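PDB 2QJW: Alpha/beta hydrolase from Xanthomonas campestris pv. campestris, which is a putative hydrolase of the alpha/beta superfamily, whose natural substrate and reaction have not been established. Local coordinates for residues A[6-11]-A[37-42]; A[41-46]-A[60-65]; A[76-81]-A[95-100]. All blocks are in the same frame, centred on the assembly; numbering follows the deposited sequence.

Contact 1: A[6-11]-A[37-42]; sequences HCILAH and ERPDFT
H6 and E37 meet across neighbouring strands 6-10 and 35-37, their side chains at about a right angle. The imidazole NE2 gives its hydrogen to OE2 of E37 at 2.7 Å, close to the ring plane and on the anti side of the carboxylate, with ring and carboxylate planes 69° apart. E37 suits the place: with CG between the backbone N and the carbonyl carbon (chi1 70°), its long chain then extends and brings the carboxylate to the edge of the H6 ring, beside I8. E37 N donates to C7 O and L9 N to E37 O, both at 3.0 Å, making a single parallel bridge between I8 and E37. The H11 and F41 side chains pass alongside in antiparallel sense, ring planes at 59°. F41 N donates to NE2 of H11 at 3.0 Å, tilted from the imidazole plane, so this nitrogen is an acceptor. Beyond E37, where 37-42 is no longer strand, one water bridges L9 O, P39 O and H11 N. CG2 of I8 packs on CG of P39 at 3.7 Å; the small A10 CB meets CE2 of F41 obliquely. Strand 6-10 lies between strands 35-37 and 76-81, with helix 20-31 against C7, L9 and R38 and helix 56-71 against H6, I8, E37 and P39.

Contact 2: A[41-46]-A[60-65]; sequences FTDLDA and LQRLLE
D43 and R62 reach toward each other tip to tip and form a salt bridge with two hydrogen bonds. NH1 of R62 donates to OD1 of D43 at 2.8 Å and NH2 to OD2, also at 2.8 Å, and both are nearly straight. Each oxygen uses its syn lone pair, and the carboxylate and guanidinium planes lie only 7° apart, so the two flat groups form an almost coplanar, end-on pair whose twin bonds fix the rotation of both. Arginine suits the place because its two terminal nitrogens match the spacing of a carboxylate. Its CB already points from helix 56-71 toward 41-46, and a bend that turns NE aside (chi3 -63°) shapes the outer part of the chain. NH1 also makes a weak hydrogen bond to D40 O.

Apolar groups lie against one guanidinium face and the R62 chain. CD1 of L44 sits over the centre of that face, 3.4 Å above its plane, leaving the in-plane N-H groups to the carboxylate; a branched leucine can cover the face without competing for hydrogen bonds. The ring of F41 runs past the R62 chain in the opposite direction, with CD1 4.0 Å from CD of R62, while its CZ lies 4.3 Å from CB of L63. F41 and L63, both buried, also touch I87 of helix 83-92, whereas D43 is exposed.

The arrangement is a helix-to-helix salt bridge with L44 over one guanidinium face. It joins the short helix following strand 35-37 to helix 56-71, one of the helices that flank the central parallel sheet of the alpha/beta hydrolase fold.

Contact 3: A[76-81]-A[95-100]; sequences VVLAGS and VPTRAL
V76 and R98 are joined by the shorter of the two direct backbone hydrogen bonds here: R98 N donates to V76 O at 2.9 Å with an N-H...O angle of 163°. Two residues on, L78 N donates to A99 O at 3.3 Å, a longer bond. A water adds a further link, accepting from V76 N and donating to P96 O, so the turn before strand 99-103 is tied to the start of its neighbour. Beyond these, CA of L100 makes a CA-H...O contact of 3.4 Å with L78 O, and the parallel bridge of L78 with L100 continues the pairing.

The packing follows the alternation of the strands. V77 and A99 point to one face of the sheet, where the small A99 sits beside beta-branched V77, CB of A99 lying 4.3 Å from CG2 of V77. L78 and L100 occupy the other face. In one of two conformers of L100, CD1 comes to 3.9 Å from CB of L78. At its far end the L78 side chain crosses T97 at about a right angle, with CD1 3.9 Å from OG1 of the threonine. T97 OG1 itself donates to V95 O from above the carbonyl plane, at 3.1 Å.

Strand 76-81 is flanked by strand 6-10 and strand 99-103, the latter reached through helix 83-92 in a beta-alpha-beta crossover. A88 of that helix lies against both L78 and L100, while V76 and V95 touch helix 56-71.

From the N terminus, strand 6-10 comes first, and contact 1 closes the loop that carries helix 20-31 and returns through edge strand 35-37. Contact 2 begins where contact 1 ends, sharing F41 and T42, and closes a shorter loop onto helix 56-71. Contact 3 follows separately and completes the crossover through helix 83-92. None of the loops contains another. Contacts 1 and 3 meet inside the sheet, where strands 6-10 and 76-81 are neighbours, whereas contact 2 approaches from the helical layer and touches contact 1 at I8 and L63, among other places. G80, near the end of strand 76-81, belongs to a possible nucleophile elbow.

Contact 1: A[6-11]-A[37-42]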
loop_
_atom_site.group_PDB
_atom_site.type_symbol
_atom_site.label_atom_id
_atom_site.label_comp_id
_atom_site.label_asym_id
_atom_site.label_seq_id
_atom_site.Cartn_x
_atom_site.Cartn_y
_atom_site.Cartn_z
ATOM N N HIS A 6 -8.647 21.862 0.287
ATOM C CA HIS A 6 -8.736 21.793 -1.162
ATOM C C HIS A 6 -7.683 20.866 -1.757
ATOM O O HIS A 6 -6.523 20.917 -1.356
ATOM C CB HIS A 6 -8.449 23.171 -1.688
ATOM C CG HIS A 6 -8.686 23.361 -3.148
ATOM N ND1 HIS A 6 -9.935 23.243 -3.715
ATOM C CD2 HIS A 6 -7.832 23.697 -4.153
ATOM C CE1 HIS A 6 -9.839 23.527 -4.999
ATOM N NE2 HIS A 6 -8.577 23.805 -5.288
ATOM N N CYS A 7 -8.110 20.051 -2.720
ATOM C CA CYS A 7 -7.197 19.144 -3.452
ATOM C C CYS A 7 -6.968 19.640 -4.875
ATOM O O CYS A 7 -7.916 20.007 -5.561
ATOM C CB CYS A 7 -7.777 17.756 -3.532
ATOM S SG CYS A 7 -7.983 16.930 -1.980
ATOM N N ILE A 8 -5.699 19.739 -5.266
ATOM C CA ILE A 8 -5.343 20.083 -6.656
ATOM C C ILE A 8 -4.793 18.825 -7.265
ATOM O O ILE A 8 -3.840 18.274 -6.757
ATOM C CB ILE A 8 -4.373 21.235 -6.751
ATOM C CG1 ILE A 8 -4.899 22.486 -6.035
ATOM C CG2 ILE A 8 -4.089 21.491 -8.276
ATOM C CD1 ILE A 8 -3.966 23.592 -5.790
ATOM N N LEU A 9 -5.442 18.311 -8.317
ATOM C CA LEU A 9 -5.173 16.997 -8.924
ATOM C C LEU A 9 -4.584 17.221 -10.308
ATOM O O LEU A 9 -5.285 17.753 -11.180
ATOM C CB LEU A 9 -6.478 16.229 -9.034
ATOM C CG LEU A 9 -7.296 16.271 -7.734
ATOM C CD1 LEU A 9 -8.651 15.717 -8.016
ATOM C CD2 LEU A 9 -6.563 15.547 -6.578
ATOM N N ALA A 10 -3.308 16.870 -10.527
ATOM C CA ALA A 10 -2.591 17.180 -11.776
ATOM C C ALA A 10 -2.417 15.983 -12.683
ATOM O O ALA A 10 -1.753 15.010 -12.322
ATOM C CB ALA A 10 -1.232 17.716 -11.412
ATOM N N HIS A 11 -3.020 16.090 -13.847
ATOM C CA HIS A 11 -2.950 15.043 -14.853
ATOM C C HIS A 11 -1.576 14.847 -15.461
ATOM O O HIS A 11 -0.732 15.724 -15.412
ATOM C CB HIS A 11 -4.011 15.300 -15.932
ATOM C CG HIS A 11 -3.693 16.409 -16.910
ATOM N ND1 HIS A 11 -2.715 16.314 -17.899
ATOM C CD2 HIS A 11 -4.206 17.651 -17.015
ATOM C CE1 HIS A 11 -2.682 17.454 -18.579
ATOM N NE2 HIS A 11 -3.561 18.286 -18.054
ATOM N N GLU A 37 -9.941 20.636 -7.725
ATOM C CA GLU A 37 -9.832 21.131 -9.081
ATOM C C GLU A 37 -8.791 20.310 -9.826
ATOM O O GLU A 37 -7.870 19.792 -9.239
ATOM C CB GLU A 37 -9.477 22.613 -9.164
ATOM C CG GLU A 37 -8.096 22.975 -8.761
ATOM C CD GLU A 37 -7.835 24.468 -8.701
ATOM O OE1 GLU A 37 -7.747 25.099 -9.785
ATOM O OE2 GLU A 37 -7.653 25.015 -7.575
ATOM N N ARG A 38 -8.974 20.225 -11.153
ATOM C CA ARG A 38 -8.111 19.494 -12.066
ATOM C C ARG A 38 -7.636 20.471 -13.143
ATOM O O ARG A 38 -8.370 20.698 -14.137
ATOM C CB ARG A 38 -8.892 18.356 -12.679
ATOM C CG ARG A 38 -9.103 17.208 -11.699
ATOM C CD ARG A 38 -10.165 16.247 -12.266
ATOM N NE ARG A 38 -11.463 16.822 -12.110
ATOM C CZ ARG A 38 -12.552 16.377 -12.720
ATOM N NH1 ARG A 38 -12.507 15.348 -13.568
ATOM N NH2 ARG A 38 -13.703 16.982 -12.486
ATOM N N PRO A 39 -6.483 21.103 -12.916
ATOM C CA PRO A 39 -6.051 22.095 -13.903
ATOM C C PRO A 39 -5.724 21.450 -15.265
ATOM O O PRO A 39 -5.285 20.315 -15.317
ATOM C CB PRO A 39 -4.814 22.694 -13.291
ATOM C CG PRO A 39 -4.964 22.426 -11.758
ATOM C CD PRO A 39 -5.600 21.077 -11.732
ATOM N N ASP A 40 -5.886 22.225 -16.304
ATOM C CA ASP A 40 -5.605 21.757 -17.662
ATOM C C ASP A 40 -4.225 22.207 -18.043
ATOM O O ASP A 40 -3.909 23.398 -18.091
ATOM C CB ASP A 40 -6.638 22.379 -18.574
ATOM C CG ASP A 40 -6.597 21.766 -19.963
ATOM O OD1 ASP A 40 -5.513 21.298 -20.374
ATOM O OD2 ASP A 40 -7.666 21.659 -20.605
ATOM N N PHE A 41 -3.344 21.241 -18.273
ATOM C CA PHE A 41 -2.006 21.511 -18.709
ATOM C C PHE A 41 -1.773 21.081 -20.176
ATOM O O PHE A 41 -0.595 21.001 -20.577
ATOM C CB PHE A 41 -1.001 20.759 -17.832
ATOM C CG PHE A 41 -1.135 21.028 -16.362
ATOM C CD1 PHE A 41 -0.578 22.167 -15.794
ATOM C CD2 PHE A 41 -1.742 20.074 -15.511
ATOM C CE1 PHE A 41 -0.625 22.392 -14.414
ATOM C CE2 PHE A 41 -1.848 20.325 -14.169
ATOM C CZ PHE A 41 -1.280 21.480 -13.612
ATOM N N THR A 42 -2.814 20.824 -20.925
ATOM C CA THR A 42 -2.653 20.232 -22.250
ATOM C C THR A 42 -1.903 21.175 -23.199
ATOM O O THR A 42 -1.167 20.708 -24.061
ATOM C CB THR A 42 -4.000 19.782 -22.845
ATOM O OG1 THR A 42 -4.924 20.868 -22.865
ATOM C CG2 THR A 42 -4.614 18.603 -22.022
HETATM O O HOH W 1 -5.189 17.969 -13.941
#

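Contact 2: A[41-46]-A[60-65]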
loop_
_atom_site.group_PDB
_atom_site.type_symbol
_atom_site.label_atom_id
_atom_site.label_comp_id
_atom_site.label_asym_id
_atom_site.label_seq_id
_atom_site.Cartn_x
_atom_site.Cartn_y
_atom_site.Cartn_z
ATOM N N PHE A 41 -3.344 21.241 -18.273
ATOM C CA PHE A 41 -2.006 21.511 -18.709
ATOM C C PHE A 41 -1.773 21.081 -20.176
ATOM O O PHE A 41 -0.595 21.001 -20.577
ATOM C CB PHE A 41 -1.001 20.759 -17.832
ATOM C CG PHE A 41 -1.135 21.028 -16.362
ATOM C CD1 PHE A 41 -0.578 22.167 -15.794
ATOM C CD2 PHE A 41 -1.742 20.074 -15.511
ATOM C CE1 PHE A 41 -0.625 22.392 -14.414
ATOM C CE2 PHE A 41 -1.848 20.325 -14.169
ATOM C CZ PHE A 41 -1.280 21.480 -13.612
ATOM N N THR A 42 -2.814 20.824 -20.925
ATOM C CA THR A 42 -2.653 20.232 -22.250
ATOM C C THR A 42 -1.903 21.175 -23.199
ATOM O O THR A 42 -1.167 20.708 -24.061
ATOM C CB THR A 42 -4.000 19.782 -22.845
ATOM O OG1 THR A 42 -4.924 20.868 -22.865
ATOM C CG2 THR A 42 -4.614 18.603 -22.022
ATOM N N ASP A 43 -2.045 22.483 -23.032
ATOM C CA ASP A 43 -1.326 23.427 -23.902
ATOM C C ASP A 43 0.146 23.335 -23.701
ATOM O O ASP A 43 0.924 23.363 -24.646
ATOM C CB ASP A 43 -1.817 24.894 -23.666
ATOM C CG ASP A 43 -1.745 25.347 -22.225
ATOM O OD1 ASP A 43 -2.042 24.535 -21.299
ATOM O OD2 ASP A 43 -1.348 26.533 -21.994
ATOM N N LEU A 44 0.548 23.187 -22.453
ATOM C CA LEU A 44 1.942 23.148 -22.061
ATOM C C LEU A 44 2.587 21.867 -22.541
ATOM O O LEU A 44 3.714 21.853 -23.103
ATOM C CB LEU A 44 2.057 23.223 -20.542
ATOM C CG LEU A 44 1.577 24.560 -19.937
ATOM C CD1 LEU A 44 1.281 24.425 -18.437
ATOM C CD2 LEU A 44 2.554 25.710 -20.260
ATOM N N ASP A 45 1.857 20.797 -22.403
ATOM C CA ASP A 45 2.398 19.466 -22.802
ATOM C C ASP A 45 2.674 19.384 -24.299
ATOM O O ASP A 45 3.647 18.702 -24.700
ATOM C CB ASP A 45 1.460 18.343 -22.400
ATOM C CG ASP A 45 1.362 18.183 -20.892
ATOM O OD1 ASP A 45 2.174 18.787 -20.196
ATOM O OD2 ASP A 45 0.493 17.390 -20.454
ATOM N N ALA A 46 1.861 20.099 -25.088
ATOM C CA ALA A 46 2.010 20.159 -26.543
ATOM C C ALA A 46 3.210 21.004 -26.981
ATOM O O ALA A 46 3.559 20.965 -28.162
ATOM C CB ALA A 46 0.720 20.656 -27.168
ATOM N N LEU A 60 5.085 23.682 -13.935
ATOM C CA LEU A 60 5.440 23.983 -12.579
ATOM C C LEU A 60 4.902 25.354 -12.150
ATOM O O LEU A 60 4.383 25.510 -11.041
ATOM C CB LEU A 60 6.981 23.985 -12.355
ATOM C CG LEU A 60 7.625 22.608 -12.492
ATOM C CD1 LEU A 60 9.157 22.692 -12.858
ATOM C CD2 LEU A 60 7.427 21.813 -11.260
ATOM N N GLN A 61 5.090 26.355 -13.006
ATOM C CA GLN A 61 4.638 27.724 -12.665
ATOM C C GLN A 61 3.131 27.791 -12.577
ATOM O O GLN A 61 2.616 28.415 -11.640
ATOM C CB GLN A 61 5.154 28.730 -13.692
ATOM C CG GLN A 61 4.696 30.170 -13.414
ATOM C CD GLN A 61 5.328 30.761 -12.167
ATOM O OE1 GLN A 61 6.443 30.375 -11.784
ATOM N NE2 GLN A 61 4.636 31.711 -11.535
ATOM N N ARG A 62 2.427 27.120 -13.474
ATOM C CA ARG A 62 0.972 27.184 -13.447
ATOM C C ARG A 62 0.448 26.529 -12.157
ATOM O O ARG A 62 -0.448 27.076 -11.479
ATOM C CB ARG A 62 0.395 26.535 -14.655
ATOM C CG ARG A 62 -1.118 26.519 -14.705
ATOM C CD ARG A 62 -1.678 26.038 -15.980
ATOM N NE ARG A 62 -1.301 26.926 -17.082
ATOM C CZ ARG A 62 -1.435 26.571 -18.355
ATOM N NH1 ARG A 62 -1.993 25.418 -18.684
ATOM N NH2 ARG A 62 -1.037 27.389 -19.319
ATOM N N LEU A 63 0.933 25.328 -11.841
ATOM C CA LEU A 63 0.517 24.680 -10.602
ATOM C C LEU A 63 0.889 25.485 -9.373
ATOM O O LEU A 63 0.106 25.549 -8.449
ATOM C CB LEU A 63 1.082 23.265 -10.514
ATOM C CG LEU A 63 0.647 22.469 -9.309
ATOM C CD1 LEU A 63 -0.888 22.422 -9.134
ATOM C CD2 LEU A 63 1.200 21.047 -9.375
ATOM N N LEU A 64 2.099 26.095 -9.336
ATOM C CA LEU A 64 2.519 26.898 -8.213
ATOM C C LEU A 64 1.497 28.032 -7.961
ATOM O O LEU A 64 1.081 28.265 -6.826
ATOM C CB LEU A 64 3.904 27.491 -8.507
ATOM C CG LEU A 64 4.499 28.480 -7.501
ATOM C CD1 LEU A 64 4.608 27.799 -6.163
ATOM C CD2 LEU A 64 5.865 28.978 -8.021
ATOM N N GLU A 65 1.075 28.673 -9.040
ATOM C CA GLU A 65 0.158 29.799 -8.918
ATOM C C GLU A 65 -1.185 29.355 -8.369
ATOM O O GLU A 65 -1.769 30.006 -7.489
ATOM C CB GLU A 65 0.020 30.478 -10.280
ATOM C CG GLU A 65 1.286 31.310 -10.583
ATOM C CD GLU A 65 1.269 32.032 -11.943
ATOM O OE1 GLU A 65 0.240 32.015 -12.644
ATOM O OE2 GLU A 65 2.306 32.633 -12.280
#

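Contact 3: A[76-81]-A[95-100]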
loop_
_atom_site.group_PDB
_atom_site.type_symbol
_atom_site.label_atom_id
_atom_site.label_comp_id
_atom_site.label_asym_id
_atom_site.label_seq_id
_atom_site.Cartn_x
_atom_site.Cartn_y
_atom_site.Cartn_z
ATOM N N VAL A 76 -4.153 22.789 1.571
ATOM C CA VAL A 76 -4.079 22.242 0.202
ATOM C C VAL A 76 -3.351 20.911 0.209
ATOM O O VAL A 76 -2.250 20.789 0.738
ATOM C CB VAL A 76 -3.337 23.187 -0.722
ATOM C CG1 VAL A 76 -3.219 22.573 -2.134
ATOM C CG2 VAL A 76 -4.062 24.549 -0.762
ATOM N N VAL A 77 -3.973 19.942 -0.464
ATOM C CA VAL A 77 -3.371 18.653 -0.804
ATOM C C VAL A 77 -3.085 18.637 -2.304
ATOM O O VAL A 77 -3.978 18.989 -3.113
ATOM C CB VAL A 77 -4.286 17.472 -0.405
ATOM C CG1 VAL A 77 -3.812 16.165 -0.951
ATOM C CG2 VAL A 77 -4.427 17.440 1.128
ATOM N N LEU A 78 -1.841 18.266 -2.672
ATOM C CA LEU A 78 -1.469 18.149 -4.090
ATOM C C LEU A 78 -1.365 16.694 -4.440
ATOM O O LEU A 78 -0.863 15.868 -3.680
ATOM C CB LEU A 78 -0.133 18.803 -4.348
ATOM C CG LEU A 78 -0.086 20.283 -3.974
ATOM C CD1 LEU A 78 1.323 20.820 -4.218
ATOM C CD2 LEU A 78 -1.101 21.091 -4.745
ATOM N N ALA A 79 -1.901 16.343 -5.612
ATOM C CA ALA A 79 -1.877 14.950 -6.076
ATOM C C ALA A 79 -1.650 14.955 -7.525
ATOM O O ALA A 79 -1.933 15.948 -8.216
ATOM C CB ALA A 79 -3.171 14.278 -5.798
ATOM N N GLY A 80 -1.185 13.841 -8.049
ATOM C CA GLY A 80 -1.018 13.737 -9.481
ATOM C C GLY A 80 -0.769 12.338 -9.954
ATOM O O GLY A 80 -0.724 11.389 -9.180
ATOM N N SER A 81 -0.593 12.256 -11.275
ATOM C CA SER A 81 -0.163 11.037 -11.951
ATOM C C SER A 81 1.038 11.366 -12.842
ATOM O O SER A 81 0.962 12.332 -13.583
ATOM C CB SER A 81 -1.273 10.461 -12.798
ATOM O OG SER A 81 -0.810 9.291 -13.442
ATOM N N VAL A 95 5.222 25.983 -1.651
ATOM C CA VAL A 95 4.006 26.410 -1.022
ATOM C C VAL A 95 3.754 25.526 0.218
ATOM O O VAL A 95 4.189 24.386 0.252
ATOM C CB VAL A 95 2.787 26.353 -2.029
ATOM C CG1 VAL A 95 2.184 24.946 -2.144
ATOM C CG2 VAL A 95 1.720 27.339 -1.636
ATOM N N PRO A 96 3.099 26.034 1.259
ATOM C CA PRO A 96 2.843 25.103 2.388
ATOM C C PRO A 96 1.774 24.102 1.947
ATOM O O PRO A 96 0.652 24.481 1.609
ATOM C CB PRO A 96 2.410 26.010 3.522
ATOM C CG PRO A 96 1.958 27.257 2.902
ATOM C CD PRO A 96 2.625 27.406 1.584
ATOM N N THR A 97 2.163 22.835 1.965
ATOM C CA THR A 97 1.357 21.739 1.459
ATOM C C THR A 97 1.044 20.815 2.601
ATOM O O THR A 97 1.917 20.475 3.371
ATOM C CB THR A 97 2.163 21.045 0.347
ATOM O OG1 THR A 97 2.486 22.002 -0.663
ATOM C CG2 THR A 97 1.375 19.869 -0.270
ATOM N N ARG A 98 -0.229 20.435 2.727
ATOM C CA ARG A 98 -0.698 19.609 3.798
ATOM C C ARG A 98 -0.215 18.157 3.685
ATOM O O ARG A 98 0.108 17.504 4.652
ATOM C CB ARG A 98 -2.245 19.638 3.894
ATOM C CG ARG A 98 -2.805 18.852 5.024
ATOM C CD ARG A 98 -2.362 19.326 6.388
ATOM N NE ARG A 98 -2.725 18.452 7.472
ATOM C CZ ARG A 98 -2.030 17.450 7.951
ATOM N NH1 ARG A 98 -0.882 17.060 7.423
ATOM N NH2 ARG A 98 -2.508 16.765 8.975
ATOM N N ALA A 99 -0.250 17.673 2.447
ATOM C CA ALA A 99 0.083 16.255 2.126
ATOM C C ALA A 99 0.178 16.116 0.626
ATOM O O ALA A 99 -0.288 16.975 -0.118
ATOM C CB ALA A 99 -0.984 15.292 2.650
ATOM N N LEU A 100 0.793 15.008 0.215
ATOM C CA LEU A 100 1.113 14.755 -1.180
ATOM C C LEU A 100 0.755 13.330 -1.581
ATOM O O LEU A 100 1.218 12.378 -0.933
ATOM C CB LEU A 100 2.603 14.966 -1.345
ATOM C CG LEU A 100 3.249 14.968 -2.713
ATOM C CD1 LEU A 100 2.623 16.081 -3.664
ATOM C CD2 LEU A 100 4.777 15.118 -2.559
HETATM O O HOH W 2 -1.744 23.507 2.827
#